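Local coordinates for Baccell_00875 (Bacteroides cellulosilyticus DSM 14838, PDB 5NO8), which probably acts as a polysaccharide lyase that removes rhamnose caps linked to glucuronic acid in complex arabinogalactan proteins, at residues Q156-S161 and I179-F184; D150-A155 and V538-S543. All coordinates share one frame; numbering follows the deposited sequence.

Contact 1 of 2, residues Q156-S161 and I179-F184; sequences QQCINS and IRMGDF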
# COMPACT_ATOMS: atom_id res chain seq x y z
N GLN A 156 -20.06 4.21 -1.19
CA GLN A 156 -20.69 5.52 -1.10
C GLN A 156 -20.22 6.23 0.16
O GLN A 156 -19.85 7.38 0.11
CB GLN A 156 -22.21 5.42 -1.12
CG GLN A 156 -22.77 5.10 -2.51
CD GLN A 156 -22.39 3.70 -3.04
OE1 GLN A 156 -22.09 3.55 -4.24
NE2 GLN A 156 -22.41 2.68 -2.17
N GLN A 157 -20.22 5.54 1.29
CA GLN A 157 -19.70 6.15 2.51
C GLN A 157 -18.19 6.42 2.42
O GLN A 157 -17.70 7.41 2.95
CB GLN A 157 -19.98 5.28 3.72
CG GLN A 157 -21.44 5.26 4.13
CD GLN A 157 -21.60 4.44 5.39
OE1 GLN A 157 -21.83 3.24 5.33
NE2 GLN A 157 -21.42 5.07 6.54
N CYS A 158 -17.45 5.53 1.75
CA CYS A 158 -16.00 5.73 1.59
C CYS A 158 -15.71 7.00 0.83
O CYS A 158 -14.97 7.85 1.29
CB CYS A 158 -15.36 4.57 0.87
SG CYS A 158 -15.26 3.13 1.89
N ILE A 159 -16.34 7.14 -0.33
CA ILE A 159 -16.13 8.27 -1.21
C ILE A 159 -16.41 9.62 -0.52
O ILE A 159 -15.67 10.59 -0.70
CB ILE A 159 -16.96 8.05 -2.50
CG1 ILE A 159 -16.27 6.99 -3.38
CG2 ILE A 159 -17.27 9.32 -3.25
CD1 ILE A 159 -14.97 7.40 -4.01
N ASN A 160 -17.47 9.66 0.28
CA ASN A 160 -17.91 10.91 0.87
C ASN A 160 -17.42 11.16 2.29
O ASN A 160 -17.36 12.31 2.71
CB ASN A 160 -19.44 10.96 0.83
CG ASN A 160 -19.95 11.08 -0.59
OD1 ASN A 160 -19.76 12.10 -1.25
ND2 ASN A 160 -20.58 10.02 -1.08
N SER A 161 -17.13 10.08 3.01
CA SER A 161 -17.05 10.13 4.49
C SER A 161 -15.95 9.32 5.16
O SER A 161 -16.02 9.11 6.37
CB SER A 161 -18.40 9.64 5.06
OG SER A 161 -19.46 10.36 4.46
N ILE A 179 -6.65 12.01 3.14
CA ILE A 179 -7.33 12.40 1.91
C ILE A 179 -8.67 11.71 1.84
O ILE A 179 -8.75 10.49 1.86
CB ILE A 179 -6.47 12.05 0.68
CG1 ILE A 179 -5.12 12.78 0.72
CG2 ILE A 179 -7.21 12.36 -0.61
CD1 ILE A 179 -5.18 14.29 0.71
N ARG A 180 -9.75 12.48 1.81
CA ARG A 180 -11.07 11.91 1.65
C ARG A 180 -11.08 11.02 0.42
O ARG A 180 -10.53 11.38 -0.62
CB ARG A 180 -12.13 13.01 1.50
CG ARG A 180 -13.57 12.52 1.65
CD ARG A 180 -14.51 13.60 1.14
NE ARG A 180 -14.25 14.90 1.77
CZ ARG A 180 -14.91 15.44 2.79
NH1 ARG A 180 -15.95 14.84 3.35
NH2 ARG A 180 -14.52 16.61 3.25
N MET A 181 -11.66 9.84 0.55
CA MET A 181 -11.45 8.79 -0.47
C MET A 181 -12.00 9.17 -1.85
O MET A 181 -11.41 8.81 -2.88
CB MET A 181 -11.97 7.43 0.00
CG MET A 181 -11.28 6.90 1.26
SD MET A 181 -11.81 5.25 1.65
CE MET A 181 -10.89 4.91 3.16
N GLY A 182 -13.07 9.96 -1.88
CA GLY A 182 -13.59 10.50 -3.15
C GLY A 182 -12.85 11.68 -3.71
O GLY A 182 -13.25 12.23 -4.72
N ASP A 183 -11.80 12.12 -3.01
CA ASP A 183 -11.00 13.28 -3.38
C ASP A 183 -11.67 14.63 -3.20
O ASP A 183 -11.09 15.64 -3.57
CB ASP A 183 -10.41 13.16 -4.80
CG ASP A 183 -9.21 14.08 -5.01
OD1 ASP A 183 -8.29 14.05 -4.17
OD2 ASP A 183 -9.19 14.84 -5.99
N PHE A 184 -12.86 14.68 -2.59
CA PHE A 184 -13.55 15.96 -2.42
C PHE A 184 -12.93 16.69 -1.23
O PHE A 184 -12.73 16.09 -0.18
CB PHE A 184 -15.04 15.77 -2.14
CG PHE A 184 -15.74 14.89 -3.14
CD1 PHE A 184 -15.94 15.32 -4.44
CD2 PHE A 184 -16.20 13.62 -2.76
CE1 PHE A 184 -16.59 14.51 -5.36
CE2 PHE A 184 -16.85 12.81 -3.68
CZ PHE A 184 -17.04 13.25 -4.98
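Two hydrogen bonds from 179-184 reach the carbonyls of Ile159 and Asn160 in helix 155-161. The helix packs here on the turn that follows strand 175-180 of the eight-stranded antiparallel sheet. Arg180 gives the better bond. NH1 donates to Asn160 O at 3.0 Å, with an N-H...O angle of 162°. The oxygen lies in the guanidinium plane, at its edge. CG of Arg180 stands anti to the backbone N and the chain bends at chi3 (-52°), which brings NH1 to the helix. NE of the same group donates to Phe184 O at 2.7 Å, and NH2 forms a salt bridge with Asp48, so the guanidinium is held on several sides. The second bond, Gly182 N to Ile159 O, is weak. Gly182 sits in the type I turn Arg180-Asp183, and a CB there would clash with Ile159 O.

Apolar packing flanks these bonds. Ile159 CG2 meets the edge of the Phe184 ring at CE2, 3.5 Å away, while CD1 reaches Gly182 CA. Met181 CB lies against Cys158 O at 3.3 Å. Its chain, extended beyond CG, brings SD to 3.7 Å from Cys158 CB.

The Asn160 amide lies alongside the Phe184 ring, the two planes 4° apart. Its ND2 donates to Gln156 O, and its OD1 accepts from Arg50 NE. The turn's own Gly182 O sits over the ring centre.

An alanine in place of Arg180 would remove the guanidinium and would probably loosen the hold on both Asn160 O and Phe184 O. That guanidinium supplies the one straight bond to the helix; the turn N-H adds a weak one, and close apolar packing does the rest.

Contact 2 of 2, residues D150-A155 and V538-S543; sequences DNYPDA and VNYEQS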
# COMPACT_ATOMS: atom_id res chain seq x y z
N ASP A 150 -10.32 5.47 8.60
CA ASP A 150 -9.78 4.83 7.41
C ASP A 150 -10.31 3.40 7.43
O ASP A 150 -9.76 2.48 8.07
CB ASP A 150 -8.25 4.86 7.41
CG ASP A 150 -7.63 4.41 6.09
OD1 ASP A 150 -8.27 3.60 5.34
OD2 ASP A 150 -6.50 4.87 5.77
N ASN A 151 -11.43 3.21 6.75
CA ASN A 151 -12.08 1.91 6.68
C ASN A 151 -13.07 1.92 5.50
O ASN A 151 -13.29 2.96 4.89
CB ASN A 151 -12.75 1.56 8.02
CG ASN A 151 -13.58 2.70 8.56
OD1 ASN A 151 -14.64 2.97 8.02
ND2 ASN A 151 -13.08 3.38 9.63
N TYR A 152 -13.59 0.74 5.18
CA TYR A 152 -14.27 0.46 3.93
C TYR A 152 -15.66 -0.13 4.17
O TYR A 152 -15.88 -1.30 3.87
CB TYR A 152 -13.45 -0.53 3.11
CG TYR A 152 -12.04 -0.12 2.73
CD1 TYR A 152 -11.75 1.18 2.30
CD2 TYR A 152 -11.00 -1.07 2.71
CE1 TYR A 152 -10.45 1.55 1.92
CE2 TYR A 152 -9.72 -0.72 2.32
CZ TYR A 152 -9.43 0.57 1.94
OH TYR A 152 -8.12 0.91 1.55
N PRO A 153 -16.59 0.65 4.72
CA PRO A 153 -17.95 0.11 4.94
C PRO A 153 -18.68 -0.17 3.62
O PRO A 153 -19.28 -1.22 3.47
CB PRO A 153 -18.65 1.21 5.74
CG PRO A 153 -17.90 2.46 5.39
CD PRO A 153 -16.48 2.05 5.17
N ASP A 154 -18.60 0.75 2.66
CA ASP A 154 -19.16 0.60 1.31
C ASP A 154 -18.65 1.77 0.46
O ASP A 154 -18.17 2.76 1.01
CB ASP A 154 -20.70 0.55 1.32
CG ASP A 154 -21.34 1.78 1.95
OD1 ASP A 154 -21.26 2.90 1.41
OD2 ASP A 154 -21.99 1.61 3.00
N ALA A 155 -18.77 1.67 -0.87
CA ALA A 155 -18.23 2.69 -1.76
C ALA A 155 -18.78 4.10 -1.51
O ALA A 155 -18.03 5.07 -1.56
CB ALA A 155 -18.41 2.30 -3.23
N VAL A 538 -13.08 -7.15 -1.04
CA VAL A 538 -13.09 -6.06 -0.06
C VAL A 538 -14.18 -5.12 -0.55
O VAL A 538 -14.46 -5.09 -1.75
CB VAL A 538 -11.71 -5.36 -0.00
CG1 VAL A 538 -11.62 -4.35 1.13
CG2 VAL A 538 -10.58 -6.39 0.12
N ASN A 539 -14.80 -4.36 0.35
CA ASN A 539 -15.97 -3.54 -0.03
C ASN A 539 -15.63 -2.38 -0.94
O ASN A 539 -16.42 -1.99 -1.79
CB ASN A 539 -16.71 -2.99 1.21
CG ASN A 539 -17.28 -4.07 2.11
OD1 ASN A 539 -17.44 -3.85 3.34
ND2 ASN A 539 -17.56 -5.24 1.54
N TYR A 540 -14.45 -1.81 -0.72
CA TYR A 540 -13.95 -0.75 -1.56
C TYR A 540 -12.46 -0.82 -1.40
O TYR A 540 -12.00 -0.95 -0.28
CB TYR A 540 -14.48 0.60 -1.06
CG TYR A 540 -13.93 1.79 -1.79
CD1 TYR A 540 -14.43 2.16 -3.03
CD2 TYR A 540 -12.88 2.54 -1.24
CE1 TYR A 540 -13.91 3.24 -3.72
CE2 TYR A 540 -12.36 3.64 -1.92
CZ TYR A 540 -12.87 3.97 -3.17
OH TYR A 540 -12.37 5.05 -3.84
N GLU A 541 -11.71 -0.72 -2.49
CA GLU A 541 -10.24 -0.79 -2.40
C GLU A 541 -9.57 -0.45 -3.70
O GLU A 541 -10.20 -0.37 -4.77
CB GLU A 541 -9.79 -2.19 -1.97
CG GLU A 541 -10.31 -3.30 -2.88
CD GLU A 541 -9.28 -4.40 -3.10
OE1 GLU A 541 -8.10 -4.05 -3.38
OE2 GLU A 541 -9.64 -5.61 -3.02
N GLN A 542 -8.25 -0.28 -3.63
CA GLN A 542 -7.47 0.06 -4.79
C GLN A 542 -7.53 -0.98 -5.92
O GLN A 542 -7.45 -0.59 -7.09
CB GLN A 542 -6.03 0.37 -4.38
CG GLN A 542 -5.07 0.62 -5.55
CD GLN A 542 -4.29 -0.62 -5.93
OE1 GLN A 542 -4.43 -1.66 -5.32
NE2 GLN A 542 -3.45 -0.49 -6.95
N SER A 543 -7.65 -2.26 -5.60
CA SER A 543 -7.74 -3.26 -6.66
C SER A 543 -9.18 -3.54 -7.15
O SER A 543 -9.41 -4.53 -7.83
CB SER A 543 -6.98 -4.55 -6.32
OG SER A 543 -7.63 -5.34 -5.34
O HOH W 1 -7.06 -0.24 -0.92
O HOH W 2 -18.94 -1.16 -1.81
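Tyr152, Tyr540 and Asn539 bury the most surface here. The peptide carbonyl of Tyr540 points at a face of the Tyr152 ring. Its oxygen lies over the ring centre, 3.1 Å from Tyr152 CG. This buried Tyr540 O has no hydrogen-bond partner in the model. The ring face does not replace one, so the burial is probably somewhat costly. The two tyrosine side chains cross at about a right angle, and Tyr152 CD1 meets the edge of the Tyr540 ring at CD2, 4.0 Å away. Val538 CG1 touches Tyr152 CD2 at 3.7 Å. Tyr540, with CG anti to the backbone N (chi1 175°), also meets Ala155 CB through CD1.

Asn539 packs its CB 3.3 Å from Tyr152 O. Its backbone O accepts from a water that in turn accepts from Ala155 N. A second water joins Tyr152 OH to Gln542 N. Glu541 caps helix 542-559: OE1 accepts from Ser543 N at 2.9 Å, takes a very short bond from Ser543 OG and pairs with Arg593.

The contact thus joins the loop before helix 155-161, where Asp154 OD1 caps Gln157 N, to the N-terminal end of helix 542-559. The Tyr540 side chain touches Cys158 and Ile159 of helix 155-161 and Val574 of helix 562-576.

In the fold
Contact 1 is nested along the chain inside the stretch of about 380 residues that contact 2 closes, and their centres lie about 10 Å apart. Helix 155-161 joins them: contact 2 holds the loop leading into it, and contact 1 ties that helix to the turn after strand 175-180. They touch directly. Cys158 SG lies 3.5 Å from Tyr152 CA, Ile159 CD1 lies 3.5 Å from Tyr540 OH, and Met181 CE reaches Asn151 O at 3.5 Å. Together they link the antiparallel sheet containing 175-180 to the helical region. A bound glycerol, probably from crystallisation, hydrogen-bonds Glu541 and Ser543 beside contact 2, which may mark a pocket.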